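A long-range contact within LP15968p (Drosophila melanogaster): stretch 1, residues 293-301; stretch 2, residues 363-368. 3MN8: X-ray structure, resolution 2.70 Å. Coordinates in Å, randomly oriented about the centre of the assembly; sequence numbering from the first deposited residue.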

ATOM      1  N   ASN A 293      -5.157  -4.024  -7.003  1.00 24.53           N
ATOM      2  CA  ASN A 293      -4.856  -4.713  -5.754  1.00 33.80           C
ATOM      3  C   ASN A 293      -6.068  -5.443  -5.157  1.00 31.51           C
ATOM      4  O   ASN A 293      -6.007  -6.637  -4.840  1.00 33.59           O
ATOM      5  N   TYR A 294      -7.172  -4.722  -5.025  1.00 26.84           N
ATOM      6  CA  TYR A 294      -8.332  -5.247  -4.316  1.00 43.75           C
ATOM      7  C   TYR A 294      -8.994  -6.380  -5.085  1.00 36.47           C
ATOM      8  O   TYR A 294      -9.337  -7.418  -4.517  1.00 28.10           O
ATOM      9  N   ALA A 295      -9.148  -6.167  -6.387  1.00 42.70           N
ATOM     10  CA  ALA A 295      -9.919  -7.061  -7.248  1.00 33.51           C
ATOM     11  C   ALA A 295      -9.158  -8.306  -7.693  1.00 31.66           C
ATOM     12  O   ALA A 295      -9.778  -9.288  -8.083  1.00 41.00           O
ATOM     13  N   PHE A 296      -7.828  -8.274  -7.647  1.00 22.09           N
ATOM     14  CA  PHE A 296      -7.045  -9.394  -8.161  1.00 25.53           C
ATOM     15  C   PHE A 296      -6.108  -9.946  -7.103  1.00 36.95           C
ATOM     16  O   PHE A 296      -5.203 -10.734  -7.406  1.00 29.04           O
ATOM     17  N   SER A 297      -6.318  -9.515  -5.862  1.00 29.70           N
ATOM     18  CA  SER A 297      -5.546 -10.040  -4.745  1.00 15.35           C
ATOM     19  C   SER A 297      -6.293  -9.748  -3.464  1.00 24.90           C
ATOM     20  O   SER A 297      -7.418  -9.250  -3.494  1.00 36.56           O
ATOM     21  N   ASN A 298      -5.657 -10.062  -2.343  1.00 20.63           N
ATOM     22  CA  ASN A 298      -6.214  -9.808  -1.034  1.00 14.31           C
ATOM     23  C   ASN A 298      -5.983  -8.351  -0.652  1.00 26.84           C
ATOM     24  O   ASN A 298      -6.639  -7.825   0.242  1.00 25.07           O
ATOM     25  N   CYS A 299      -5.032  -7.706  -1.318  1.00 13.12           N
ATOM     26  CA  CYS A 299      -4.497  -6.444  -0.822  1.00 17.17           C
ATOM     27  C   CYS A 299      -5.508  -5.300  -0.839  1.00 30.33           C
ATOM     28  O   CYS A 299      -6.291  -5.168  -1.781  1.00 35.84           O
ATOM     29  N   PHE A 300      -5.468  -4.481   0.215  1.00 25.51           N
ATOM     30  CA  PHE A 300      -6.296  -3.291   0.346  1.00 25.48           C
ATOM     31  C   PHE A 300      -5.443  -2.029   0.151  1.00 28.12           C
ATOM     32  O   PHE A 300      -4.837  -1.541   1.098  1.00 21.69           O
ATOM     33  N   GLU A 301      -5.395  -1.504  -1.072  1.00 31.29           N
ATOM     34  CA  GLU A 301      -4.586  -0.320  -1.361  1.00 18.25           C
ATOM     35  C   GLU A 301      -5.390   0.977  -1.308  1.00 28.36           C
ATOM     36  O   GLU A 301      -6.479   1.078  -1.878  1.00 33.33           O
ATOM     37  N   GLU A 363     -18.402 -11.380  -0.555  1.00 36.42           N
ATOM     38  CA  GLU A 363     -17.991 -11.043  -1.910  1.00 36.79           C
ATOM     39  C   GLU A 363     -16.477 -10.806  -1.981  1.00 37.49           C
ATOM     40  O   GLU A 363     -15.865 -10.897  -3.053  1.00 37.25           O
ATOM     41  N   LYS A 364     -15.870 -10.520  -0.836  1.00 31.21           N
ATOM     42  CA  LYS A 364     -14.422 -10.392  -0.772  1.00 34.21           C
ATOM     43  C   LYS A 364     -13.807 -11.406   0.183  1.00 37.79           C
ATOM     44  O   LYS A 364     -13.449 -11.064   1.304  1.00 43.33           O
ATOM     45  N   PRO A 365     -13.683 -12.662  -0.266  1.00 36.11           N
ATOM     46  CA  PRO A 365     -12.989 -13.703   0.493  1.00 35.39           C
ATOM     47  C   PRO A 365     -11.488 -13.455   0.502  1.00 40.78           C
ATOM     48  O   PRO A 365     -10.960 -12.798  -0.400  1.00 37.00           O
ATOM     49  N   MET A 366     -10.808 -13.978   1.516  1.00 39.85           N
ATOM     50  CA  MET A 366      -9.354 -13.948   1.538  1.00 30.80           C
ATOM     51  C   MET A 366      -8.885 -15.286   1.047  1.00 31.92           C
ATOM     52  O   MET A 366      -9.461 -16.301   1.405  1.00 40.56           O
ATOM     53  N   ARG A 367      -7.840 -15.283   0.231  1.00 29.15           N
ATOM     54  CA  ARG A 367      -7.261 -16.518  -0.278  1.00 31.61           C
ATOM     55  C   ARG A 367      -6.004 -16.841   0.527  1.00 31.08           C
ATOM     56  O   ARG A 367      -5.085 -16.026   0.597  1.00 51.63           O
ATOM     57  N   THR A 368      -5.962 -18.005   1.171  1.00 18.91           N
ATOM     58  CA  THR A 368      -4.809 -18.312   2.017  1.00 26.08           C
ATOM     59  C   THR A 368      -3.518 -18.433   1.222  1.00 31.20           C
ATOM     60  O   THR A 368      -3.523 -18.775   0.027  1.00 30.41           O
TER

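This is a small, mostly polar contact in which two side chains, one from each stretch, reach across to satisfy the backbone of the other, with a few aromatic and apolar atoms packed beside them.

Lys-364 makes the largest contribution. Its CA-to-CB bond points toward stretch 1, and chi angles of t, p, t, t carry the chain from a single bend at chi2 out to the ammonium. NZ donates two hydrogen bonds, to Tyr-294 O at 2.5 Å and to Ser-297 O, also at 2.5 Å, the latter very short. Tyr-294 lies in the helix and Ser-297 in the loop that follows, so one lysine ties together two carbonyls of a chain that is changing direction. At 2.70 Å resolution the exact lengths deserve some caution, but the arrangement is clear.

The Tyr-294 side chain, chi1 t, starts sideways and brings its end nearer to the lysine. NZ of Lys-364 sits 4.8 Å from the centroid of the Tyr-294 ring, over its face and 21° off the normal, a cation-pi arrangement, while Tyr-294 OH comes to 3.4 Å from Lys-364 CB. The tyrosine thus meets the lysine both near the root of its side chain and at its charge; its hydroxyl is hydrogen-bonded elsewhere in the structure.

Asn-298 supplies the reciprocal motif. Its chi1 is m, and although CA-to-CB runs sideways, the carboxamide reaches the short strand of stretch 2. There it pairs with both polar backbone atoms of one residue: Arg-367 N donates to Asn-298 OD1 at 3.0 Å and 169°, and Asn-298 ND2 donates to Arg-367 O at 3.0 Å and 163°. An amide matches a backbone N and O in this way because it carries an acceptor and a donor side by side. Both bonds go to the backbone of Arg-367; the residue itself is exposed and poorly ordered, and its NE and NH2 are hydrogen-bonded elsewhere in the structure.

Met-366, m at chi1 and chi2, fills the space nearby. Its SD lies 3.6 Å from Asn-298 OD1, and its CE approaches the edge of the Phe-300 ring, 3.9 Å from Phe-300 CE2. Phe-300, chi1 m, also comes within 4.3 Å of Lys-364 CE through CE2, so its ring borders both the methionine and the lysine's aliphatic portion.

The CA-to-CB bond of Ser-297 points away from stretch 2, and its hydroxyl serves its own stretch: OG donates to Asn-293 O at 2.5 Å and accepts from Cys-299 N at 2.9 Å. The rule to read here is that long or amide side chains can recognise backbone directly, while rings and a thioether line the surroundings.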

ATOM      1  CB  ASN A 293      -4.276  -3.730  -4.735  1.00 29.46           C
ATOM      2  CG  ASN A 293      -2.778  -3.492  -4.934  1.00 34.98           C
ATOM      3  OD1 ASN A 293      -1.938  -4.113  -4.267  1.00 21.16           O
ATOM      4  ND2 ASN A 293      -2.440  -2.587  -5.853  1.00 36.71           N
ATOM      5  CB  TYR A 294      -9.337  -4.121  -4.039  1.00 38.85           C
ATOM      6  CG  TYR A 294     -10.530  -4.537  -3.203  1.00 38.87           C
ATOM      7  CD1 TYR A 294     -10.366  -4.994  -1.888  1.00 35.84           C
ATOM      8  CD2 TYR A 294     -11.828  -4.458  -3.720  1.00 31.28           C
ATOM      9  CE1 TYR A 294     -11.464  -5.370  -1.118  1.00 39.93           C
ATOM     10  CE2 TYR A 294     -12.931  -4.828  -2.962  1.00 27.99           C
ATOM     11  CZ  TYR A 294     -12.747  -5.285  -1.661  1.00 39.54           C
ATOM     12  OH  TYR A 294     -13.848  -5.650  -0.906  1.00 32.15           O
ATOM     13  CB  ALA A 295     -10.434  -6.302  -8.461  1.00 22.52           C
ATOM     14  CB  PHE A 296      -6.244  -8.968  -9.391  1.00 38.07           C
ATOM     15  CG  PHE A 296      -7.102  -8.523 -10.561  1.00 52.12           C
ATOM     16  CD1 PHE A 296      -7.573  -7.216 -10.649  1.00 45.52           C
ATOM     17  CD2 PHE A 296      -7.430  -9.414 -11.579  1.00 54.27           C
ATOM     18  CE1 PHE A 296      -8.354  -6.812 -11.729  1.00 39.75           C
ATOM     19  CE2 PHE A 296      -8.219  -9.009 -12.663  1.00 42.96           C
ATOM     20  CZ  PHE A 296      -8.677  -7.711 -12.733  1.00 38.86           C
ATOM     21  CB  SER A 297      -4.143  -9.419  -4.689  1.00 21.74           C
ATOM     22  OG  SER A 297      -4.137  -8.158  -4.022  1.00 18.36           O
ATOM     23  CB  ASN A 298      -5.516 -10.688  -0.002  1.00 12.80           C
ATOM     24  CG  ASN A 298      -5.873 -12.150  -0.127  1.00 19.75           C
ATOM     25  OD1 ASN A 298      -6.969 -12.509  -0.538  1.00 30.26           O
ATOM     26  ND2 ASN A 298      -4.943 -13.010   0.255  1.00 24.47           N
ATOM     27  CB  CYS A 299      -3.233  -6.037  -1.583  1.00 14.07           C
ATOM     28  SG  CYS A 299      -2.228  -4.766  -0.748  1.00 33.48           S
ATOM     29  CB  PHE A 300      -6.935  -3.239   1.740  1.00 37.96           C
ATOM     30  CG  PHE A 300      -7.996  -4.286   1.987  1.00 39.64           C
ATOM     31  CD1 PHE A 300      -9.009  -4.046   2.909  1.00 29.90           C
ATOM     32  CD2 PHE A 300      -7.987  -5.501   1.308  1.00 45.99           C
ATOM     33  CE1 PHE A 300      -9.994  -5.002   3.154  1.00 37.70           C
ATOM     34  CE2 PHE A 300      -8.965  -6.468   1.553  1.00 45.48           C
ATOM     35  CZ  PHE A 300      -9.964  -6.221   2.477  1.00 37.10           C
ATOM     36  CB  GLU A 301      -3.902  -0.469  -2.723  1.00 25.47           C
ATOM     37  CG  GLU A 301      -3.092   0.739  -3.166  1.00 31.88           C
ATOM     38  CD  GLU A 301      -2.144   0.415  -4.317  1.00 41.78           C
ATOM     39  OE1 GLU A 301      -1.201  -0.390  -4.113  1.00 50.77           O
ATOM     40  OE2 GLU A 301      -2.332   0.962  -5.429  1.00 42.47           O
ATOM     41  CB  GLU A 363     -18.779  -9.842  -2.439  1.00 49.35           C
ATOM     42  CG  GLU A 363     -20.217 -10.174  -2.813  1.00 71.25           C
ATOM     43  CD  GLU A 363     -20.976  -8.982  -3.361  1.00 84.30           C
ATOM     44  OE1 GLU A 363     -21.070  -7.955  -2.657  1.00 83.50           O
ATOM     45  OE2 GLU A 363     -21.487  -9.080  -4.495  1.00 94.16           O
ATOM     46  CB  LYS A 364     -14.017  -8.983  -0.354  1.00 35.20           C
ATOM     47  CG  LYS A 364     -12.512  -8.749  -0.340  1.00 28.08           C
ATOM     48  CD  LYS A 364     -11.906  -9.157  -1.662  1.00 30.08           C
ATOM     49  CE  LYS A 364     -10.485  -8.638  -1.852  1.00 30.11           C
ATOM     50  NZ  LYS A 364      -9.863  -9.352  -3.004  1.00 27.57           N
ATOM     51  CB  PRO A 365     -13.276 -14.980  -0.305  1.00 43.91           C
ATOM     52  CG  PRO A 365     -14.169 -14.588  -1.430  1.00 45.48           C
ATOM     53  CD  PRO A 365     -14.063 -13.119  -1.608  1.00 46.06           C
ATOM     54  CB  MET A 366      -8.828 -13.735   2.951  1.00 41.34           C
ATOM     55  CG  MET A 366      -9.049 -12.336   3.504  1.00 41.26           C
ATOM     56  SD  MET A 366      -8.253 -11.065   2.511  1.00 30.72           S
ATOM     57  CE  MET A 366      -9.683 -10.345   1.689  1.00 44.19           C
ATOM     58  CB  ARG A 367      -6.953 -16.349  -1.770  1.00 42.60           C
ATOM     59  CG  ARG A 367      -6.303 -17.525  -2.430  1.00 54.56           C
ATOM     60  CD  ARG A 367      -4.824 -17.253  -2.585  1.00 68.77           C
ATOM     61  NE  ARG A 367      -4.371 -17.673  -3.896  1.00 83.46           N
ATOM     62  CZ  ARG A 367      -3.920 -16.887  -4.872  1.00 91.58           C
ATOM     63  NH1 ARG A 367      -3.803 -15.572  -4.727  1.00 98.13           N
ATOM     64  NH2 ARG A 367      -3.561 -17.456  -6.014  1.00 90.23           N
ATOM     65  CB  THR A 368      -4.980 -19.594   2.847  1.00 22.12           C
ATOM     66  OG1 THR A 368      -5.024 -20.728   1.976  1.00 21.63           O
ATOM     67  CG2 THR A 368      -6.248 -19.526   3.700  1.00 18.73           C
TER